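Local coordinates for NADP-dependent glyceraldehyde-3-phosphate dehydrogenase (Bacillus halodurans, PDB 3PRL), which probably catalyses the NADP-dependent, non-phosphorylating oxidation of glyceraldehyde 3-phosphate, as a member of the aldehyde dehydrogenase family, at residues I29-P34 with V38-I43; L94-H97 with P102-S105; A12-N17 with V214-G219. All coordinates share one frame; numbering follows the deposited sequence.

Contact 1 of 3, residues I29-P34 with V38-I43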
ATOM      1  N   ILE D  29     -38.290 -25.429  15.158  1.00 42.16           N
ATOM      2  CA  ILE D  29     -38.529 -25.670  13.737  1.00 41.55           C
ATOM      3  C   ILE D  29     -37.722 -26.894  13.332  1.00 41.38           C
ATOM      4  O   ILE D  29     -36.486 -26.895  13.442  1.00 41.03           O
ATOM      5  CB  ILE D  29     -38.094 -24.470  12.843  1.00 40.32           C
ATOM      6  CG1 ILE D  29     -38.714 -23.167  13.346  1.00 39.63           C
ATOM      7  CG2 ILE D  29     -38.451 -24.721  11.365  1.00 39.26           C
ATOM      8  CD1 ILE D  29     -38.064 -21.914  12.774  1.00 39.64           C
ATOM      9  N   SER D  30     -38.427 -27.922  12.861  1.00 41.33           N
ATOM     10  CA  SER D  30     -37.822 -29.196  12.486  1.00 41.15           C
ATOM     11  C   SER D  30     -37.123 -29.063  11.149  1.00 39.96           C
ATOM     12  O   SER D  30     -37.617 -28.371  10.248  1.00 39.94           O
ATOM     13  CB  SER D  30     -38.881 -30.296  12.374  1.00 41.95           C
ATOM     14  OG  SER D  30     -39.638 -30.416  13.564  1.00 46.61           O
ATOM     15  N   ILE D  31     -35.991 -29.747  11.019  1.00 38.70           N
ATOM     16  CA  ILE D  31     -35.203 -29.716   9.791  1.00 37.30           C
ATOM     17  C   ILE D  31     -35.113 -31.110   9.203  1.00 36.66           C
ATOM     18  O   ILE D  31     -34.966 -32.086   9.939  1.00 36.82           O
ATOM     19  CB  ILE D  31     -33.791 -29.105  10.033  1.00 36.89           C
ATOM     20  CG1 ILE D  31     -33.908 -27.589  10.269  1.00 35.49           C
ATOM     21  CG2 ILE D  31     -32.838 -29.414   8.864  1.00 35.41           C
ATOM     22  CD1 ILE D  31     -32.567 -26.869  10.420  1.00 35.94           C
ATOM     23  N   SER D  32     -35.200 -31.199   7.879  1.00 35.71           N
ATOM     24  CA  SER D  32     -35.187 -32.498   7.208  1.00 35.54           C
ATOM     25  C   SER D  32     -34.141 -32.599   6.094  1.00 34.38           C
ATOM     26  O   SER D  32     -33.828 -31.609   5.407  1.00 34.15           O
ATOM     27  CB  SER D  32     -36.578 -32.810   6.662  1.00 36.20           C
ATOM     28  OG  SER D  32     -37.471 -33.093   7.723  1.00 37.96           O
ATOM     29  N   ALA D  33     -33.597 -33.796   5.925  1.00 33.22           N
ATOM     30  CA  ALA D  33     -32.721 -34.079   4.799  1.00 31.73           C
ATOM     31  C   ALA D  33     -33.558 -33.870   3.537  1.00 30.58           C
ATOM     32  O   ALA D  33     -34.643 -34.434   3.436  1.00 29.97           O
ATOM     33  CB  ALA D  33     -32.205 -35.524   4.877  1.00 32.04           C
ATOM     34  N   PRO D  34     -33.087 -33.024   2.596  1.00 29.90           N
ATOM     35  CA  PRO D  34     -33.840 -32.876   1.341  1.00 30.09           C
ATOM     36  C   PRO D  34     -33.874 -34.153   0.480  1.00 30.71           C
ATOM     37  O   PRO D  34     -34.846 -34.373  -0.227  1.00 31.18           O
ATOM     38  CB  PRO D  34     -33.068 -31.779   0.586  1.00 28.91           C
ATOM     39  CG  PRO D  34     -32.340 -31.050   1.615  1.00 28.15           C
ATOM     40  CD  PRO D  34     -31.991 -32.044   2.684  1.00 28.90           C
ATOM     41  N   VAL D  38     -36.239 -37.505   5.708  1.00 38.81           N
ATOM     42  CA  VAL D  38     -35.971 -38.023   7.059  1.00 39.46           C
ATOM     43  C   VAL D  38     -35.499 -36.912   8.002  1.00 38.67           C
ATOM     44  O   VAL D  38     -34.699 -36.054   7.603  1.00 37.78           O
ATOM     45  CB  VAL D  38     -34.905 -39.167   7.028  1.00 40.19           C
ATOM     46  CG1 VAL D  38     -34.435 -39.540   8.434  1.00 43.05           C
ATOM     47  CG2 VAL D  38     -35.446 -40.407   6.296  1.00 43.31           C
ATOM     48  N   ALA D  39     -35.990 -36.942   9.244  1.00 38.54           N
ATOM     49  CA  ALA D  39     -35.698 -35.907  10.251  1.00 37.87           C
ATOM     50  C   ALA D  39     -34.227 -35.845  10.632  1.00 37.75           C
ATOM     51  O   ALA D  39     -33.553 -36.866  10.670  1.00 38.51           O
ATOM     52  CB  ALA D  39     -36.547 -36.117  11.492  1.00 38.19           C
ATOM     53  N   LEU D  40     -33.729 -34.643  10.906  1.00 37.41           N
ATOM     54  CA  LEU D  40     -32.328 -34.476  11.308  1.00 37.25           C
ATOM     55  C   LEU D  40     -32.222 -33.851  12.693  1.00 37.91           C
ATOM     56  O   LEU D  40     -31.275 -34.098  13.437  1.00 38.05           O
ATOM     57  CB  LEU D  40     -31.573 -33.618  10.288  1.00 35.64           C
ATOM     58  CG  LEU D  40     -31.214 -34.231   8.928  1.00 36.17           C
ATOM     59  CD1 LEU D  40     -30.776 -33.140   7.953  1.00 34.60           C
ATOM     60  CD2 LEU D  40     -30.132 -35.303   9.047  1.00 35.69           C
ATOM     61  N   GLY D  41     -33.207 -33.027  13.017  1.00 38.12           N
ATOM     62  CA  GLY D  41     -33.266 -32.347  14.287  1.00 38.82           C
ATOM     63  C   GLY D  41     -34.123 -31.113  14.132  1.00 38.98           C
ATOM     64  O   GLY D  41     -34.942 -31.023  13.210  1.00 39.09           O
ATOM     65  N   SER D  42     -33.930 -30.164  15.036  1.00 39.00           N
ATOM     66  CA  SER D  42     -34.711 -28.939  15.055  1.00 39.18           C
ATOM     67  C   SER D  42     -33.862 -27.745  15.497  1.00 38.70           C
ATOM     68  O   SER D  42     -32.779 -27.910  16.075  1.00 38.38           O
ATOM     69  CB  SER D  42     -35.917 -29.106  15.979  1.00 39.88           C
ATOM     70  OG  SER D  42     -35.495 -29.520  17.261  1.00 42.96           O
ATOM     71  N   ILE D  43     -34.359 -26.546  15.206  1.00 38.67           N
ATOM     72  CA  ILE D  43     -33.771 -25.307  15.719  1.00 38.39           C
ATOM     73  C   ILE D  43     -34.839 -24.514  16.468  1.00 38.94           C
ATOM     74  O   ILE D  43     -36.032 -24.682  16.194  1.00 39.18           O
ATOM     75  CB  ILE D  43     -33.135 -24.438  14.601  1.00 37.39           C
ATOM     76  CG1 ILE D  43     -34.196 -23.989  13.587  1.00 36.97           C
ATOM     77  CG2 ILE D  43     -31.982 -25.188  13.941  1.00 36.75           C
ATOM     78  CD1 ILE D  43     -33.728 -22.918  12.653  1.00 36.47           C
TER

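Contact 2 of 3, residues L94-H97 with P102-S105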
ATOM      1  N   LEU D  94     -22.976 -33.533   8.393  1.00 32.81           N
ATOM      2  CA  LEU D  94     -24.190 -32.766   8.666  1.00 32.95           C
ATOM      3  C   LEU D  94     -24.544 -31.939   7.439  1.00 32.52           C
ATOM      4  O   LEU D  94     -25.687 -31.938   6.982  1.00 32.23           O
ATOM      5  CB  LEU D  94     -24.023 -31.871   9.901  1.00 32.52           C
ATOM      6  CG  LEU D  94     -25.288 -31.370  10.597  1.00 33.84           C
ATOM      7  CD1 LEU D  94     -26.024 -32.484  11.312  1.00 33.46           C
ATOM      8  CD2 LEU D  94     -24.941 -30.287  11.593  1.00 32.48           C
ATOM      9  N   ILE D  95     -23.549 -31.258   6.887  1.00 32.48           N
ATOM     10  CA  ILE D  95     -23.749 -30.520   5.638  1.00 31.82           C
ATOM     11  C   ILE D  95     -24.321 -31.396   4.506  1.00 32.59           C
ATOM     12  O   ILE D  95     -25.339 -31.034   3.916  1.00 32.35           O
ATOM     13  CB  ILE D  95     -22.478 -29.792   5.163  1.00 30.61           C
ATOM     14  CG1 ILE D  95     -21.993 -28.804   6.229  1.00 28.97           C
ATOM     15  CG2 ILE D  95     -22.766 -29.081   3.841  1.00 28.73           C
ATOM     16  CD1 ILE D  95     -20.584 -28.245   5.969  1.00 29.94           C
ATOM     17  N   MET D  96     -23.693 -32.536   4.199  1.00 34.04           N
ATOM     18  CA  MET D  96     -24.209 -33.358   3.080  1.00 34.72           C
ATOM     19  C   MET D  96     -25.683 -33.739   3.253  1.00 34.31           C
ATOM     20  O   MET D  96     -26.440 -33.661   2.295  1.00 33.87           O
ATOM     21  CB  MET D  96     -23.337 -34.573   2.695  1.00 36.31           C
ATOM     22  CG  MET D  96     -22.916 -35.481   3.798  1.00 36.23           C
ATOM     23  SD  MET D  96     -22.913 -37.247   3.391  1.00 37.92           S
ATOM     24  CE  MET D  96     -23.349 -37.856   5.016  1.00 37.57           C
ATOM     25  N   HIS D  97     -26.089 -34.093   4.472  1.00 34.18           N
ATOM     26  CA  HIS D  97     -27.493 -34.426   4.729  1.00 34.82           C
ATOM     27  C   HIS D  97     -28.398 -33.190   4.625  1.00 33.59           C
ATOM     28  O   HIS D  97     -29.373 -33.204   3.872  1.00 33.35           O
ATOM     29  CB  HIS D  97     -27.686 -35.091   6.104  1.00 35.70           C
ATOM     30  CG  HIS D  97     -27.258 -36.525   6.166  1.00 36.47           C
ATOM     31  ND1 HIS D  97     -26.354 -36.990   7.097  1.00 36.67           N
ATOM     32  CD2 HIS D  97     -27.618 -37.601   5.425  1.00 36.83           C
ATOM     33  CE1 HIS D  97     -26.169 -38.287   6.926  1.00 37.31           C
ATOM     34  NE2 HIS D  97     -26.922 -38.683   5.916  1.00 37.46           N
ATOM     35  N   PRO D 102     -23.055 -33.204  -2.147  1.00 27.31           N
ATOM     36  CA  PRO D 102     -22.210 -34.399  -2.313  1.00 28.46           C
ATOM     37  C   PRO D 102     -21.157 -34.549  -1.187  1.00 29.72           C
ATOM     38  O   PRO D 102     -20.503 -33.575  -0.826  1.00 29.38           O
ATOM     39  CB  PRO D 102     -21.522 -34.168  -3.662  1.00 28.15           C
ATOM     40  CG  PRO D 102     -22.366 -33.170  -4.383  1.00 30.00           C
ATOM     41  CD  PRO D 102     -23.112 -32.372  -3.367  1.00 27.41           C
ATOM     42  N   LYS D 103     -21.012 -35.765  -0.654  1.00 31.40           N
ATOM     43  CA  LYS D 103     -20.240 -36.056   0.574  1.00 32.42           C
ATOM     44  C   LYS D 103     -18.854 -35.420   0.689  1.00 32.25           C
ATOM     45  O   LYS D 103     -18.555 -34.739   1.675  1.00 31.58           O
ATOM     46  CB  LYS D 103     -20.103 -37.575   0.755  1.00 34.05           C
ATOM     47  CG  LYS D 103     -19.239 -38.010   1.942  1.00 36.26           C
ATOM     48  CD  LYS D 103     -18.901 -39.489   1.839  1.00 35.27           C
ATOM     49  CE  LYS D 103     -19.669 -40.319   2.854  1.00 37.72           C
ATOM     50  NZ  LYS D 103     -18.957 -40.298   4.169  1.00 36.06           N
ATOM     51  N   LYS D 104     -18.001 -35.669  -0.303  1.00 32.65           N
ATOM     52  CA  LYS D 104     -16.623 -35.195  -0.244  1.00 32.93           C
ATOM     53  C   LYS D 104     -16.567 -33.670  -0.398  1.00 31.85           C
ATOM     54  O   LYS D 104     -15.703 -33.010   0.189  1.00 31.27           O
ATOM     55  CB  LYS D 104     -15.758 -35.903  -1.287  1.00 34.19           C
ATOM     56  CG  LYS D 104     -15.559 -37.401  -1.000  1.00 38.03           C
ATOM     57  CD  LYS D 104     -14.566 -38.036  -1.964  1.00 35.53           C
ATOM     58  CE  LYS D 104     -13.143 -37.905  -1.450  1.00 38.45           C
ATOM     59  NZ  LYS D 104     -12.875 -38.919  -0.395  1.00 36.26           N
ATOM     60  N   SER D 105     -17.528 -33.122  -1.145  1.00 31.36           N
ATOM     61  CA  SER D 105     -17.625 -31.672  -1.324  1.00 30.47           C
ATOM     62  C   SER D 105     -18.075 -30.946  -0.055  1.00 29.48           C
ATOM     63  O   SER D 105     -17.687 -29.802   0.161  1.00 28.84           O
ATOM     64  CB  SER D 105     -18.540 -31.318  -2.503  1.00 30.27           C
ATOM     65  OG  SER D 105     -18.558 -29.905  -2.701  1.00 34.88           O
TER

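Contact 3 of 3, residues A12-N17 with V214-G219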
ATOM      1  N   ALA D  12     -30.969 -28.827  18.258  1.00 42.78           N
ATOM      2  CA  ALA D  12     -29.923 -27.855  18.535  1.00 41.79           C
ATOM      3  C   ALA D  12     -30.411 -26.667  19.351  1.00 41.34           C
ATOM      4  O   ALA D  12     -31.560 -26.229  19.219  1.00 41.66           O
ATOM      5  CB  ALA D  12     -29.320 -27.369  17.232  1.00 40.50           C
ATOM      6  N   ASN D  13     -29.519 -26.157  20.193  1.00 40.54           N
ATOM      7  CA  ASN D  13     -29.753 -24.919  20.906  1.00 39.99           C
ATOM      8  C   ASN D  13     -29.009 -23.739  20.247  1.00 38.95           C
ATOM      9  O   ASN D  13     -28.115 -23.939  19.401  1.00 38.10           O
ATOM     10  CB  ASN D  13     -29.389 -25.077  22.385  1.00 40.27           C
ATOM     11  CG  ASN D  13     -30.565 -25.609  23.241  1.00 42.20           C
ATOM     12  OD1 ASN D  13     -31.575 -26.113  22.725  1.00 41.28           O
ATOM     13  ND2 ASN D  13     -30.420 -25.491  24.560  1.00 41.91           N
ATOM     14  N   ILE D  14     -29.409 -22.522  20.611  1.00 38.56           N
ATOM     15  CA  ILE D  14     -28.774 -21.301  20.116  1.00 37.48           C
ATOM     16  C   ILE D  14     -27.880 -20.696  21.178  1.00 36.90           C
ATOM     17  O   ILE D  14     -28.096 -20.913  22.370  1.00 37.48           O
ATOM     18  CB  ILE D  14     -29.810 -20.229  19.614  1.00 37.69           C
ATOM     19  CG1 ILE D  14     -30.744 -19.739  20.737  1.00 39.81           C
ATOM     20  CG2 ILE D  14     -30.606 -20.759  18.421  1.00 38.87           C
ATOM     21  CD1 ILE D  14     -30.338 -18.397  21.350  1.00 38.28           C
ATOM     22  N   LEU D  15     -26.880 -19.939  20.726  1.00 35.38           N
ATOM     23  CA  LEU D  15     -25.960 -19.243  21.603  1.00 34.87           C
ATOM     24  C   LEU D  15     -26.385 -17.804  21.822  1.00 34.53           C
ATOM     25  O   LEU D  15     -26.526 -17.030  20.870  1.00 33.83           O
ATOM     26  CB  LEU D  15     -24.548 -19.251  21.003  1.00 33.86           C
ATOM     27  CG  LEU D  15     -23.414 -18.597  21.801  1.00 33.58           C
ATOM     28  CD1 LEU D  15     -23.104 -19.353  23.095  1.00 34.75           C
ATOM     29  CD2 LEU D  15     -22.176 -18.524  20.931  1.00 33.21           C
ATOM     30  N   ARG D  16     -26.583 -17.471  23.088  1.00 35.04           N
ATOM     31  CA  ARG D  16     -26.714 -16.100  23.544  1.00 35.21           C
ATOM     32  C   ARG D  16     -25.846 -15.909  24.793  1.00 36.20           C
ATOM     33  O   ARG D  16     -25.911 -16.715  25.723  1.00 37.22           O
ATOM     34  CB  ARG D  16     -28.170 -15.770  23.865  1.00 35.24           C
ATOM     35  CG  ARG D  16     -28.377 -14.303  24.236  1.00 34.66           C
ATOM     36  CD  ARG D  16     -29.815 -13.967  24.617  1.00 35.79           C
ATOM     37  NE  ARG D  16     -30.270 -14.770  25.752  1.00 36.18           N
ATOM     38  CZ  ARG D  16     -31.186 -15.725  25.675  1.00 37.03           C
ATOM     39  NH1 ARG D  16     -31.519 -16.403  26.769  1.00 37.47           N
ATOM     40  NH2 ARG D  16     -31.773 -16.000  24.515  1.00 36.02           N
ATOM     41  N   ASN D  17     -25.022 -14.860  24.793  1.00 36.43           N
ATOM     42  CA  ASN D  17     -24.216 -14.458  25.960  1.00 37.39           C
ATOM     43  C   ASN D  17     -23.361 -15.565  26.606  1.00 38.43           C
ATOM     44  O   ASN D  17     -23.196 -15.608  27.826  1.00 38.82           O
ATOM     45  CB  ASN D  17     -25.111 -13.771  27.006  1.00 38.17           C
ATOM     46  CG  ASN D  17     -25.801 -12.525  26.462  1.00 38.81           C
ATOM     47  OD1 ASN D  17     -25.317 -11.888  25.526  1.00 37.01           O
ATOM     48  ND2 ASN D  17     -26.931 -12.164  27.060  1.00 38.43           N
ATOM     49  N   VAL D 214     -26.107 -16.463  18.084  1.00 27.95           N
ATOM     50  CA  VAL D 214     -26.836 -17.126  16.991  1.00 28.00           C
ATOM     51  C   VAL D 214     -28.320 -16.830  17.118  1.00 27.86           C
ATOM     52  O   VAL D 214     -28.922 -17.076  18.158  1.00 27.39           O
ATOM     53  CB  VAL D 214     -26.626 -18.664  16.958  1.00 28.70           C
ATOM     54  CG1 VAL D 214     -27.284 -19.276  15.705  1.00 28.27           C
ATOM     55  CG2 VAL D 214     -25.144 -19.015  17.026  1.00 28.37           C
ATOM     56  N   VAL D 215     -28.900 -16.256  16.072  1.00 28.84           N
ATOM     57  CA  VAL D 215     -30.328 -16.010  16.065  1.00 30.41           C
ATOM     58  C   VAL D 215     -30.956 -16.926  15.043  1.00 32.13           C
ATOM     59  O   VAL D 215     -30.567 -16.926  13.891  1.00 31.90           O
ATOM     60  CB  VAL D 215     -30.692 -14.517  15.818  1.00 30.21           C
ATOM     61  CG1 VAL D 215     -30.333 -13.678  17.055  1.00 30.92           C
ATOM     62  CG2 VAL D 215     -30.007 -13.959  14.554  1.00 29.86           C
ATOM     63  N   THR D 216     -31.904 -17.745  15.488  1.00 34.47           N
ATOM     64  CA  THR D 216     -32.663 -18.580  14.585  1.00 35.94           C
ATOM     65  C   THR D 216     -34.148 -18.304  14.767  1.00 38.42           C
ATOM     66  O   THR D 216     -34.601 -17.913  15.840  1.00 38.92           O
ATOM     67  CB  THR D 216     -32.364 -20.092  14.776  1.00 36.10           C
ATOM     68  OG1 THR D 216     -32.580 -20.455  16.143  1.00 32.18           O
ATOM     69  CG2 THR D 216     -30.924 -20.419  14.371  1.00 31.04           C
ATOM     70  N   GLY D 217     -34.902 -18.509  13.704  1.00 40.26           N
ATOM     71  CA  GLY D 217     -36.303 -18.181  13.717  1.00 43.09           C
ATOM     72  C   GLY D 217     -36.820 -18.273  12.313  1.00 45.01           C
ATOM     73  O   GLY D 217     -36.044 -18.279  11.354  1.00 44.58           O
ATOM     74  N   ARG D 218     -38.140 -18.338  12.204  1.00 47.60           N
ATOM     75  CA  ARG D 218     -38.816 -18.546  10.933  1.00 49.26           C
ATOM     76  C   ARG D 218     -38.187 -17.747   9.774  1.00 49.22           C
ATOM     77  O   ARG D 218     -37.532 -18.325   8.899  1.00 48.95           O
ATOM     78  CB  ARG D 218     -40.317 -18.277  11.103  1.00 50.46           C
ATOM     79  CG  ARG D 218     -40.909 -18.991  12.332  1.00 53.26           C
ATOM     80  CD  ARG D 218     -42.223 -19.691  12.010  1.00 51.95           C
ATOM     81  NE  ARG D 218     -42.090 -20.605  10.871  1.00 53.66           N
ATOM     82  CZ  ARG D 218     -42.240 -21.926  10.928  1.00 52.12           C
ATOM     83  NH1 ARG D 218     -42.090 -22.653   9.826  1.00 53.80           N
ATOM     84  NH2 ARG D 218     -42.554 -22.526  12.073  1.00 54.58           N
ATOM     85  N   GLY D 219     -38.345 -16.426   9.792  1.00 49.52           N
ATOM     86  CA  GLY D 219     -37.831 -15.590   8.716  1.00 49.52           C
ATOM     87  C   GLY D 219     -38.764 -14.436   8.415  1.00 50.38           C
ATOM     88  O   GLY D 219     -38.659 -13.794   7.366  1.00 50.43           O
TER

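Contact 1 of 3, residues I29-P34 with V38-I43
Ile-31 and Ile-43 meet on one face of a strand pair. Ile-31 CD1 lies 3.9 Å from Ile-43 CG2, and the two side chains cross at a slant. Ile-29 continues the same face, with its CB 4.0 Å from Ile-43 CG1. In Ile-43, CG1 is flanked by both backbone N and C (chi1 62°), which carries it to the Ile-29 end and leaves CG2 for Ile-31. Farther along, Leu-40 CD1 rests against Ala-33, 3.5 Å from its backbone N. Helix 192-204 packs on Ile-31, Leu-40 and Ile-43. Ile-43 also touches Thr-189, an NADP(+)-binding residue, so this apolar face lies near the coenzyme site.

The two strands form an antiparallel beta hairpin. Ile-29 N reaches Ile-43 O at 2.6 Å, and Ile-43 N bonds back to Ile-29 O. Ile-31 N donates to Gly-41 O at 2.7 Å. The return bond to Ile-31 O comes instead from Leu-40 N. This shift by one residue is a beta bulge, and Gly-41 N is buried there without a partner. Ala-33 N to Val-38 O closes the turn end. On the other face, Ser-30 and Ser-42 form a non-hydrogen-bonded pair, and Ser-42 OG bonds to Asn-11 OD1.

Contact 2 of 3, residues L94-H97 with P102-S105
Met-96 and Lys-103 carry this contact, and Pro-102 adds a little. The Met-96 side chain runs alongside that of Lys-103 in the same direction. Its SD touches the base of the lysine chain, 3.9 Å from Lys-103 CB and 4.0 Å from Lys-103 CG. Nearer the backbone, Met-96 CB is 4.0 Å from Lys-103 CA. The meeting is by van der Waals packing of sulfur and methylene groups.

Met-96 has CG wedged beside both its N and its C (chi1 50°), an uncommon choice within a helix. This lays the chain alongside Lys-103. Further bends at chi2 and chi3 bring the terminal methyl back over His-97 of its own helix. There Met-96 CE stands 3.4 Å above the ring plane of His-97, displaced from the ring centre to its margin. The sulfur thus faces the lysine while the methyl sits over the border of one imidazole face. Ala-106, one turn after Lys-103, also touches Met-96.

Lys-103 starts out extended, then bends at its last two torsions. Pro-102 holds the N-cap position of the second helix, and its C atom is 4.5 Å from Met-96 CB. Asp-328 OD1 accepts a hydrogen bond from Lys-104 N in the first turn. The arrangement is a short connection between two consecutive helices of the aldehyde dehydrogenase fold, 88-98 and 103-124.

Contact 3 of 3, residues A12-N17 with V214-G219
Ile-14 and Thr-216 each place one gamma branch in the slot between N and C: CG1 in Ile-14 (chi1 62°), OG1 in Thr-216 (chi1 55°). Ile-14 CG2 is thereby turned to Thr-216, and the two side chains pass each other running opposite ways. The contact lies at the nucleotide-binding part of the aldehyde dehydrogenase fold. Here the N-terminal strand 10-16 packs on the end of strand 212-214 and the loop after it, which runs on to Gly-219, an NADP(+)-binding residue.

Ile-14 CG2 is 3.0 Å from Thr-216 OG1, which is doubtfully short. The hydroxyl has its polar partner in Pro-44 O. Ile-14 also covers the Val-214 carbonyl, with CB 3.6 Å and CD1 3.7 Å from Val-214 O. That oxygen is buried and has no partner in the model. With an alanine here the gamma and delta carbons are gone, which would probably open a gap beside Thr-216 and the Val-214 carbonyl.

Leu-15 CB packs against Val-214 CG2 at 4.0 Å, and Val-199 of helix 192-204 touches both side chains. One backbone bond joins the segments: Val-214 N donates to Leu-15 O at 2.9 Å, with an angle of 161° at the hydrogen.

Overall arrangement
From the N terminus, residues 12-17 open the long loop that contact 3 closes some 200 residues later. Contacts 1 and 2 both nest inside it. They follow one another in series, and none of the three cross. Contact 1 closes the short hairpin loop, and contact 2 the link between helices 88-98 and 103-124. Hairpin strand 39-44 pairs parallel with strand 10-16, and a probable hydrogen bond from Ala-12 N to Ser-42 O links contacts 1 and 3. Ile-43 also packs on Thr-216. Around the hairpin's other end, Ala-33, Pro-34 and Leu-40 rest on His-97 of contact 2. Contacts 2 and 3 do not touch, their nearest atoms being about 8 Å apart.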